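Local coordinates for protein ancestral congerin Con-anc (PDB 3AJY) that binds the disaccharide lactose and represents a reconstructed ancestor of the congerins, a group of fish galectins, at residues I88-D93 against F97-L102; D47-Y52 against E70-S75; K16-G21 against I33-S38. All coordinates share one frame; numbering follows the deposited sequence.

Interaction 1: residues I88-D93 against F97-L102; sequences ITITFD and FYIELL
Residues 88-93 and 97-102 run side by side as the two arms of a beta hairpin, their strand axes 4.5 Å apart at the closest and directed 163° from each other. The hairpin lies in the five-stranded sheet of the galectin beta sandwich and illustrates how alternating residues divide the work between two faces. Thr89 with Glu100 and Thr91 with Tyr98 are the antiparallel hydrogen-bonded pairs; the shortest of the backbone bonds runs from Tyr98 N to Thr91 O, 2.7 Å. A water donates to both Thr89 O and Tyr98 O, joining the two pairs.

Ile88, Ile90, Phe92, Phe97, Ile99 and Leu101 all point into the sandwich. There Ile88 CG2 meets Ile99 CG2 at 3.8 Å, the two side chains lying alongside each other and pointing the same way, while Ile90 CG2 reaches the edge of the Phe97 ring. Phe92 sets its CG between its own N and carbonyl carbon (chi1 63°), which carries the ring away from the neighbouring strand. Its CB still presses on Phe97 CD1 at 3.4 Å. The two rings are turned 39° against each other, and Phe12 meets Phe92 edge-to-face.

On the other face Thr89 and Thr91 direct their hydroxyls elsewhere, to Thr19 OG1 and Lys16 O, and Thr91 CG2 packs on Tyr98 CB. Near the turn Asp93 OD2 accepts from the backbone N of Asn95 and of Lys96, and Tyr98 OH donates to Asp93 OD1 over 2.6 Å, arriving on the syn side but somewhat out of the carboxylate plane.

Interaction 2: residues D47-Y52 against E70-S75; sequences DHRFNY and ETEQRS. With BGC (beta-D-glucopyranose), chain C; GAL (beta-D-galactopyranose), chain B.
Hydroxyl O3 of the glucose is the point where Arg49 and Glu72 meet. Arg49 NH2 donates to it over 2.7 Å at a nearly straight 173°, and O3 in turn donates to Glu72 OE2; the 2.4 Å between O3 and OE2 is so short that its exact value is doubtful. Glu72 OE2 also accepts from O6 of the galactose at 2.7 Å. One carboxylate oxygen thus holds both sugars of the lactose in the galectin binding pocket, a worked example of charged groups sharing a few hydroxyls.

The Arg49 chain bends at its second and third torsions, bringing the edge of the guanidinium to the ligand. Asp47 OD2 uses its anti lone pair to accept from Arg49 NH1 at 3.0 Å, exactly in the guanidinium plane, with O4 of the galactose also at that edge. Tyr52 CD2 lies 3.4 Å above the plane, over its centre, so one face is packed while the edge does the bonding. Tyr52 OH shares a hydrogen bond with galactose O2.

Arg74 comes end-on to Glu72 OE1, with NH1 at 2.9 Å and NH2 both reaching that single oxygen from the same face of the carboxylate; its bond from NH2 to glucose O2 is weak. Arg49 NH2 and Arg74 NH2 stand 3.5 Å apart. Asp55 bridges the two arginines, while Asp47 pairs with Arg49 and Glu72 with Arg74, so the positive charges are probably largely offset, which should keep the guanidinium groups oriented for the sugar hydroxyls.

Interaction 3: residues K16-G21 against I33-S38; sequences KFLTVG and INVGES
Leu18 holds CG anti to its backbone N (chi1 178°), which carries its branched end toward Val35, whose CG1 sits beside its own N and turns to meet it. In Ile33 the first torsion, chi1 -62°, brings CG1 up to Val20, and a bend at the second, chi2 -53°, places CD1 beside the same methyl. The result is two small apolar meetings, each tip to tip: Leu18 CD2 on Val35 CG1 at 3.9 Å, and Val20 CG2 on Ile33 CD1, also at 3.9 Å, with Ile33 CG1 only slightly farther from the same Val20 CG2 at 4.0 Å.

This is the classic face-to-face packing of a beta sandwich. The backbones stay well apart, with CA atoms 10.0 Å from each other for Leu18 and Val35 and 8.4 Å for Val20 and Ile33, so side chains alone span the gap. All four are buried, yet the segments bury just 129 Å² between them, because at such a backbone separation just two pairs of side chains meet. Each of the four has further neighbours inside the sandwich.

The residue between the two on the second strand plays a different part. Asn34 lies on the outer face of its sheet, where its OD1 is hydrogen-bonded to ND1 of His45, and His45 in turn holds the galactose through NE2. A strand that fills the core with alternate residues thus also carries a polar one that probably helps to orient His45.

Strand 18-24 lies between strands 85-92 and 127-134 in the five-stranded sheet, and strand 30-35 between 117-125 and 41-52 in the six-stranded one. Leu121 touches both Val20 and Val35, Ile88 and Ile90 pack on Ile33, and Leu5 of the second subunit reaches Leu18.

How the interactions relate
Two of the contacts build the sandwich and one uses it. Interaction 3 joins the two sheets at their buried centre by apolar side chains alone, whereas interaction 1 lies within one sheet and combines backbone bonding, an inward apolar face and a more polar outer one. The two are closely tied: strands 85-92 and 18-24 are neighbours in the same sheet, and Ile88 CD1 touches Ile33 CG1. Interaction 2, about 16 Å from interaction 1 and 17 Å from interaction 3 between centres, is at the sugar-binding surface, where charge replaces hydrophobic packing. It still meets the core, since His48 CE1 rests 3.5 Å from Ile88 CD1.

Interaction 1: residues I88-D93 against F97-L102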
loop_
_atom_site.group_PDB
_atom_site.type_symbol
_atom_site.label_atom_id
_atom_site.label_comp_id
_atom_site.label_asym_id
_atom_site.label_seq_id
_atom_site.Cartn_x
_atom_site.Cartn_y
_atom_site.Cartn_z
ATOM N N ILE A 88 -0.039 12.988 2.926
ATOM C CA ILE A 88 -0.054 12.998 4.384
ATOM C C ILE A 88 0.882 11.923 4.907
ATOM O O ILE A 88 0.897 10.818 4.394
ATOM C CB ILE A 88 -1.506 12.776 4.931
ATOM C CG1 ILE A 88 -2.448 13.854 4.389
ATOM C CG2 ILE A 88 -1.555 12.812 6.447
ATOM C CD1 ILE A 88 -3.936 13.446 4.425
ATOM N N THR A 89 1.678 12.250 5.917
ATOM C CA THR A 89 2.529 11.242 6.588
ATOM C C THR A 89 2.182 11.140 8.075
ATOM O O THR A 89 2.040 12.160 8.770
ATOM C CB THR A 89 4.038 11.537 6.383
ATOM O OG1 THR A 89 4.341 11.467 4.981
ATOM C CG2 THR A 89 4.918 10.524 7.114
ATOM N N ILE A 90 2.045 9.905 8.548
ATOM C CA ILE A 90 1.612 9.620 9.916
ATOM C C ILE A 90 2.589 8.656 10.573
ATOM O O ILE A 90 3.024 7.681 9.966
ATOM C CB ILE A 90 0.206 8.941 9.954
ATOM C CG1 ILE A 90 -0.842 9.800 9.224
ATOM C CG2 ILE A 90 -0.219 8.693 11.410
ATOM C CD1 ILE A 90 -2.179 9.069 8.960
ATOM N N THR A 91 2.939 8.938 11.813
ATOM C CA THR A 91 3.720 8.007 12.606
ATOM C C THR A 91 3.183 8.140 14.007
ATOM O O THR A 91 2.447 9.080 14.297
ATOM C CB THR A 91 5.257 8.320 12.556
ATOM O OG1 THR A 91 5.978 7.231 13.146
ATOM C CG2 THR A 91 5.583 9.576 13.309
ATOM N N PHE A 92 3.550 7.217 14.878
ATOM C CA PHE A 92 3.044 7.258 16.237
ATOM C C PHE A 92 3.924 6.552 17.248
ATOM O O PHE A 92 4.649 5.634 16.906
ATOM C CB PHE A 92 1.635 6.652 16.302
ATOM C CG PHE A 92 1.569 5.201 15.942
ATOM C CD1 PHE A 92 1.470 4.806 14.613
ATOM C CD2 PHE A 92 1.544 4.227 16.930
ATOM C CE1 PHE A 92 1.393 3.472 14.276
ATOM C CE2 PHE A 92 1.458 2.878 16.602
ATOM C CZ PHE A 92 1.384 2.497 15.274
ATOM N N ASP A 93 3.809 6.974 18.503
ATOM C CA ASP A 93 4.288 6.181 19.626
ATOM C C ASP A 93 3.100 5.708 20.487
ATOM O O ASP A 93 1.926 5.869 20.088
ATOM C CB ASP A 93 5.354 6.953 20.413
ATOM C CG ASP A 93 4.842 8.249 20.974
ATOM O OD1 ASP A 93 5.583 9.256 20.902
ATOM O OD2 ASP A 93 3.706 8.258 21.499
ATOM N N PHE A 97 -0.200 10.151 18.061
ATOM C CA PHE A 97 -0.006 10.102 16.610
ATOM C C PHE A 97 0.607 11.424 16.203
ATOM O O PHE A 97 0.257 12.457 16.760
ATOM C CB PHE A 97 -1.341 9.892 15.873
ATOM C CG PHE A 97 -1.841 8.487 15.951
ATOM C CD1 PHE A 97 -1.415 7.534 15.025
ATOM C CD2 PHE A 97 -2.690 8.096 16.976
ATOM C CE1 PHE A 97 -1.844 6.217 15.109
ATOM C CE2 PHE A 97 -3.124 6.781 17.068
ATOM C CZ PHE A 97 -2.704 5.839 16.137
ATOM N N TYR A 98 1.519 11.391 15.240
ATOM C CA TYR A 98 2.124 12.615 14.710
ATOM C C TYR A 98 1.850 12.696 13.223
ATOM O O TYR A 98 2.270 11.827 12.465
ATOM C CB TYR A 98 3.626 12.634 14.967
ATOM C CG TYR A 98 3.974 12.382 16.405
ATOM C CD1 TYR A 98 4.116 11.079 16.889
ATOM C CD2 TYR A 98 4.144 13.442 17.294
ATOM C CE1 TYR A 98 4.439 10.844 18.225
ATOM C CE2 TYR A 98 4.462 13.209 18.632
ATOM C CZ TYR A 98 4.609 11.913 19.084
ATOM O OH TYR A 98 4.910 11.679 20.410
ATOM N N ILE A 99 1.128 13.730 12.816
ATOM C CA ILE A 99 0.645 13.865 11.441
ATOM C C ILE A 99 1.302 15.077 10.750
ATOM O O ILE A 99 1.223 16.192 11.267
ATOM C CB ILE A 99 -0.895 14.048 11.419
ATOM C CG1 ILE A 99 -1.617 12.888 12.123
ATOM C CG2 ILE A 99 -1.393 14.203 9.999
ATOM C CD1 ILE A 99 -2.266 13.244 13.453
ATOM N N GLU A 100 1.938 14.857 9.596
ATOM C CA GLU A 100 2.493 15.952 8.784
ATOM C C GLU A 100 1.773 16.105 7.444
ATOM O O GLU A 100 1.682 15.164 6.662
ATOM C CB GLU A 100 4.003 15.801 8.544
ATOM C CG GLU A 100 4.632 17.012 7.804
ATOM C CD GLU A 100 6.150 16.906 7.621
ATOM O OE1 GLU A 100 6.686 15.771 7.575
ATOM O OE2 GLU A 100 6.818 17.971 7.522
ATOM N N LEU A 101 1.268 17.307 7.195
ATOM C CA LEU A 101 0.629 17.645 5.927
ATOM C C LEU A 101 1.659 18.191 4.924
ATOM O O LEU A 101 2.796 18.544 5.298
ATOM C CB LEU A 101 -0.504 18.638 6.164
ATOM C CG LEU A 101 -1.515 18.267 7.265
ATOM C CD1 LEU A 101 -2.584 19.352 7.393
ATOM C CD2 LEU A 101 -2.173 16.882 7.079
ATOM N N LEU A 102 1.270 18.263 3.650
ATOM C CA LEU A 102 2.241 18.545 2.590
ATOM C C LEU A 102 2.874 19.946 2.642
ATOM O O LEU A 102 3.951 20.170 2.089
ATOM C CB LEU A 102 1.644 18.262 1.199
ATOM C CG LEU A 102 2.656 18.118 0.046
ATOM C CD1 LEU A 102 3.607 16.945 0.262
ATOM C CD2 LEU A 102 1.959 18.021 -1.320
HETATM O O HOH W 1 4.480 12.479 10.715
#

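Interaction 2: residues D47-Y52 against E70-S75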
loop_
_atom_site.group_PDB
_atom_site.type_symbol
_atom_site.label_atom_id
_atom_site.label_comp_id
_atom_site.label_asym_id
_atom_site.label_seq_id
_atom_site.Cartn_x
_atom_site.Cartn_y
_atom_site.Cartn_z
ATOM N N ASP A 47 -10.278 13.748 9.173
ATOM C CA ASP A 47 -11.301 14.204 8.223
ATOM C C ASP A 47 -11.022 15.641 7.816
ATOM O O ASP A 47 -11.047 16.544 8.654
ATOM C CB ASP A 47 -12.706 14.090 8.847
ATOM C CG ASP A 47 -13.827 13.958 7.802
ATOM O OD1 ASP A 47 -13.560 13.516 6.668
ATOM O OD2 ASP A 47 -15.004 14.276 8.126
ATOM N N HIS A 48 -10.738 15.846 6.534
ATOM C CA HIS A 48 -10.435 17.173 5.995
ATOM C C HIS A 48 -11.681 17.723 5.362
ATOM O O HIS A 48 -12.070 17.325 4.262
ATOM C CB HIS A 48 -9.318 17.093 4.974
ATOM C CG HIS A 48 -8.161 16.262 5.438
ATOM N ND1 HIS A 48 -8.133 14.888 5.312
ATOM C CD2 HIS A 48 -7.012 16.609 6.065
ATOM C CE1 HIS A 48 -7.001 14.427 5.815
ATOM N NE2 HIS A 48 -6.303 15.451 6.279
ATOM N N ARG A 49 -12.306 18.640 6.077
ATOM C CA ARG A 49 -13.619 19.123 5.703
ATOM C C ARG A 49 -13.503 20.495 5.060
ATOM O O ARG A 49 -13.250 21.498 5.733
ATOM C CB ARG A 49 -14.543 19.150 6.925
ATOM C CG ARG A 49 -14.230 18.072 7.912
ATOM C CD ARG A 49 -15.358 17.162 8.287
ATOM N NE ARG A 49 -16.083 17.605 9.454
ATOM C CZ ARG A 49 -16.649 16.825 10.386
ATOM N NH1 ARG A 49 -16.548 15.502 10.381
ATOM N NH2 ARG A 49 -17.318 17.403 11.363
ATOM N N PHE A 50 -13.663 20.523 3.745
ATOM C CA PHE A 50 -13.795 21.767 3.026
ATOM C C PHE A 50 -15.089 22.447 3.461
ATOM O O PHE A 50 -15.112 23.640 3.771
ATOM C CB PHE A 50 -13.814 21.496 1.525
ATOM C CG PHE A 50 -12.593 20.763 1.035
ATOM C CD1 PHE A 50 -12.567 19.369 0.997
ATOM C CD2 PHE A 50 -11.466 21.468 0.628
ATOM C CE1 PHE A 50 -11.439 18.687 0.550
ATOM C CE2 PHE A 50 -10.338 20.796 0.181
ATOM C CZ PHE A 50 -10.314 19.412 0.149
ATOM N N ASN A 51 -16.165 21.669 3.501
ATOM C CA ASN A 51 -17.482 22.209 3.773
ATOM C C ASN A 51 -18.329 21.058 4.295
ATOM O O ASN A 51 -18.799 20.250 3.500
ATOM C CB ASN A 51 -18.070 22.799 2.470
ATOM C CG ASN A 51 -19.551 23.159 2.588
ATOM O OD1 ASN A 51 -19.968 23.843 3.527
ATOM N ND2 ASN A 51 -20.347 22.710 1.616
ATOM N N TYR A 52 -18.474 20.964 5.619
ATOM C CA TYR A 52 -19.297 19.912 6.252
ATOM C C TYR A 52 -19.899 20.524 7.511
ATOM O O TYR A 52 -19.199 20.770 8.487
ATOM C CB TYR A 52 -18.468 18.638 6.563
ATOM C CG TYR A 52 -19.282 17.390 6.922
ATOM C CD1 TYR A 52 -19.960 16.669 5.937
ATOM C CD2 TYR A 52 -19.353 16.920 8.236
ATOM C CE1 TYR A 52 -20.707 15.524 6.255
ATOM C CE2 TYR A 52 -20.105 15.773 8.566
ATOM C CZ TYR A 52 -20.774 15.086 7.563
ATOM O OH TYR A 52 -21.525 13.945 7.846
ATOM N N GLU A 70 -15.714 8.933 19.199
ATOM C CA GLU A 70 -15.320 9.462 20.500
ATOM C C GLU A 70 -15.252 10.986 20.477
ATOM O O GLU A 70 -16.011 11.609 19.741
ATOM C CB GLU A 70 -14.051 8.775 21.017
ATOM C CG GLU A 70 -14.271 7.258 21.239
ATOM C CD GLU A 70 -13.770 6.750 22.593
ATOM O OE1 GLU A 70 -12.989 5.776 22.604
ATOM O OE2 GLU A 70 -14.153 7.318 23.647
ATOM N N THR A 71 -14.375 11.602 21.268
ATOM C CA THR A 71 -14.353 13.076 21.333
ATOM C C THR A 71 -13.515 13.663 20.207
ATOM O O THR A 71 -12.343 13.328 20.078
ATOM C CB THR A 71 -13.850 13.582 22.706
ATOM O OG1 THR A 71 -14.670 13.027 23.746
ATOM C CG2 THR A 71 -13.888 15.120 22.788
ATOM N N GLU A 72 -14.123 14.534 19.398
ATOM C CA GLU A 72 -13.445 15.182 18.264
ATOM C C GLU A 72 -12.428 16.233 18.703
ATOM O O GLU A 72 -12.574 16.854 19.749
ATOM C CB GLU A 72 -14.449 15.846 17.305
ATOM C CG GLU A 72 -15.620 14.956 16.910
ATOM C CD GLU A 72 -16.613 15.619 15.959
ATOM O OE1 GLU A 72 -16.989 16.789 16.173
ATOM O OE2 GLU A 72 -17.021 14.957 14.992
ATOM N N GLN A 73 -11.398 16.406 17.881
ATOM C CA GLN A 73 -10.450 17.517 17.990
ATOM C C GLN A 73 -10.428 18.203 16.632
ATOM O O GLN A 73 -10.684 17.563 15.604
ATOM C CB GLN A 73 -9.046 17.023 18.360
ATOM C CG GLN A 73 -9.027 16.223 19.661
ATOM C CD GLN A 73 -7.637 16.103 20.303
ATOM O OE1 GLN A 73 -6.603 16.458 19.703
ATOM N NE2 GLN A 73 -7.618 15.588 21.536
ATOM N N ARG A 74 -10.137 19.497 16.630
ATOM C CA ARG A 74 -10.194 20.273 15.410
ATOM C C ARG A 74 -8.950 21.090 15.176
ATOM O O ARG A 74 -8.287 21.525 16.125
ATOM C CB ARG A 74 -11.408 21.197 15.416
ATOM C CG ARG A 74 -12.688 20.458 15.091
ATOM C CD ARG A 74 -13.890 21.377 15.075
ATOM N NE ARG A 74 -15.049 20.711 14.464
ATOM C CZ ARG A 74 -15.715 19.700 15.007
ATOM N NH1 ARG A 74 -15.340 19.196 16.178
ATOM N NH2 ARG A 74 -16.773 19.180 14.371
ATOM N N SER A 75 -8.660 21.307 13.900
ATOM C CA SER A 75 -7.575 22.172 13.501
ATOM C C SER A 75 -7.953 23.007 12.277
ATOM O O SER A 75 -8.600 22.512 11.348
ATOM C CB SER A 75 -6.326 21.345 13.220
ATOM O OG SER A 75 -5.409 22.090 12.449
HETATM C C2 BGC C . -20.305 16.787 14.567
HETATM C C3 BGC C . -19.819 16.019 13.347
HETATM C C4 BGC C . -20.373 14.584 13.307
HETATM C C5 BGC C . -21.896 14.650 13.502
HETATM C C6 BGC C . -22.636 13.314 13.493
HETATM C C1 BGC C . -21.822 16.663 14.633
HETATM O O1 BGC C . -22.272 17.294 15.792
HETATM O O2 BGC C . -19.938 18.148 14.456
HETATM O O3 BGC C . -18.422 16.038 13.392
HETATM O O4 BGC C . -20.095 14.044 12.033
HETATM O O5 BGC C . -22.153 15.296 14.722
HETATM O O6 BGC C . -22.061 12.506 14.494
HETATM C C1 GAL B . -19.379 12.805 12.095
HETATM C C2 GAL B . -19.358 12.247 10.676
HETATM C C3 GAL B . -18.517 10.975 10.600
HETATM C C4 GAL B . -17.138 11.219 11.226
HETATM C C5 GAL B . -17.290 11.775 12.646
HETATM C C6 GAL B . -15.951 12.056 13.350
HETATM O O2 GAL B . -20.676 11.976 10.260
HETATM O O3 GAL B . -18.388 10.616 9.237
HETATM O O4 GAL B . -16.408 12.125 10.421
HETATM O O5 GAL B . -18.067 12.958 12.621
HETATM O O6 GAL B . -16.184 12.455 14.694
#

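Interaction 3: residues K16-G21 against I33-S38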
loop_
_atom_site.group_PDB
_atom_site.type_symbol
_atom_site.label_atom_id
_atom_site.label_comp_id
_atom_site.label_asym_id
_atom_site.label_seq_id
_atom_site.Cartn_x
_atom_site.Cartn_y
_atom_site.Cartn_z
ATOM N N LYS A 16 7.422 3.498 12.530
ATOM C CA LYS A 16 7.243 3.438 11.084
ATOM C C LYS A 16 6.458 4.653 10.610
ATOM O O LYS A 16 5.652 5.202 11.360
ATOM C CB LYS A 16 6.560 2.128 10.658
ATOM C CG LYS A 16 7.447 0.880 10.869
ATOM C CD LYS A 16 8.619 0.856 9.877
ATOM C CE LYS A 16 9.737 -0.057 10.342
ATOM N NZ LYS A 16 10.711 -0.217 9.231
ATOM N N PHE A 17 6.717 5.077 9.375
ATOM C CA PHE A 17 6.091 6.256 8.798
ATOM C C PHE A 17 5.200 5.873 7.628
ATOM O O PHE A 17 5.669 5.296 6.648
ATOM C CB PHE A 17 7.163 7.252 8.332
ATOM C CG PHE A 17 7.929 7.880 9.449
ATOM C CD1 PHE A 17 8.911 7.160 10.134
ATOM C CD2 PHE A 17 7.676 9.206 9.823
ATOM C CE1 PHE A 17 9.626 7.754 11.175
ATOM C CE2 PHE A 17 8.388 9.801 10.869
ATOM C CZ PHE A 17 9.367 9.071 11.542
ATOM N N LEU A 18 3.912 6.171 7.752
ATOM C CA LEU A 18 2.962 5.863 6.703
ATOM C C LEU A 18 2.679 7.124 5.921
ATOM O O LEU A 18 2.162 8.079 6.482
ATOM C CB LEU A 18 1.645 5.315 7.290
ATOM C CG LEU A 18 0.502 4.973 6.322
ATOM C CD1 LEU A 18 0.689 3.593 5.666
ATOM C CD2 LEU A 18 -0.844 5.032 7.049
ATOM N N THR A 19 3.002 7.115 4.630
ATOM C CA THR A 19 2.658 8.213 3.732
ATOM C C THR A 19 1.569 7.767 2.762
ATOM O O THR A 19 1.742 6.776 2.071
ATOM C CB THR A 19 3.891 8.669 2.898
ATOM O OG1 THR A 19 4.929 9.106 3.788
ATOM C CG2 THR A 19 3.518 9.807 1.971
ATOM N N VAL A 20 0.460 8.504 2.727
ATOM C CA VAL A 20 -0.560 8.289 1.706
ATOM C C VAL A 20 -0.632 9.507 0.769
ATOM O O VAL A 20 -0.512 10.667 1.204
ATOM C CB VAL A 20 -1.949 7.985 2.315
ATOM C CG1 VAL A 20 -1.958 6.598 2.946
ATOM C CG2 VAL A 20 -2.366 9.050 3.339
ATOM N N GLY A 21 -0.836 9.224 -0.510
ATOM C CA GLY A 21 -0.989 10.265 -1.520
ATOM C C GLY A 21 -2.177 9.975 -2.429
ATOM O O GLY A 21 -2.604 8.834 -2.555
ATOM N N ILE A 33 -8.594 10.147 6.092
ATOM C CA ILE A 33 -7.642 9.063 6.199
ATOM C C ILE A 33 -7.969 8.389 7.508
ATOM O O ILE A 33 -8.173 9.060 8.508
ATOM C CB ILE A 33 -6.180 9.598 6.181
ATOM C CG1 ILE A 33 -5.902 10.319 4.850
ATOM C CG2 ILE A 33 -5.181 8.462 6.456
ATOM C CD1 ILE A 33 -6.233 9.482 3.563
ATOM N N ASN A 34 -8.069 7.064 7.487
ATOM C CA ASN A 34 -8.459 6.289 8.657
ATOM C C ASN A 34 -7.493 5.145 8.921
ATOM O O ASN A 34 -7.202 4.346 8.037
ATOM C CB ASN A 34 -9.862 5.721 8.447
ATOM C CG ASN A 34 -10.842 6.777 8.043
ATOM O OD1 ASN A 34 -11.249 7.606 8.858
ATOM N ND2 ASN A 34 -11.222 6.770 6.777
ATOM N N VAL A 35 -6.994 5.067 10.142
ATOM C CA VAL A 35 -6.117 3.976 10.492
ATOM C C VAL A 35 -6.543 3.354 11.818
ATOM O O VAL A 35 -6.861 4.062 12.767
ATOM C CB VAL A 35 -4.631 4.415 10.491
ATOM C CG1 VAL A 35 -4.208 4.833 9.074
ATOM C CG2 VAL A 35 -4.408 5.580 11.425
ATOM N N GLY A 36 -6.562 2.023 11.861
ATOM C CA GLY A 36 -6.939 1.313 13.069
ATOM C C GLY A 36 -6.952 -0.180 12.865
ATOM O O GLY A 36 -5.995 -0.751 12.351
ATOM N N GLU A 37 -8.058 -0.800 13.266
ATOM C CA GLU A 37 -8.239 -2.251 13.189
ATOM C C GLU A 37 -9.168 -2.643 12.072
ATOM O O GLU A 37 -9.026 -3.739 11.515
ATOM C CB GLU A 37 -8.891 -2.771 14.466
ATOM C CG GLU A 37 -8.034 -2.755 15.699
ATOM C CD GLU A 37 -8.738 -3.413 16.868
ATOM O OE1 GLU A 37 -9.634 -4.269 16.628
ATOM O OE2 GLU A 37 -8.391 -3.085 18.022
ATOM N N SER A 38 -10.153 -1.781 11.800
ATOM C CA SER A 38 -11.201 -2.039 10.802
ATOM C C SER A 38 -12.023 -0.774 10.544
ATOM O O SER A 38 -11.840 0.235 11.228
ATOM C CB SER A 38 -12.135 -3.164 11.275
ATOM O OG SER A 38 -13.046 -2.676 12.245
#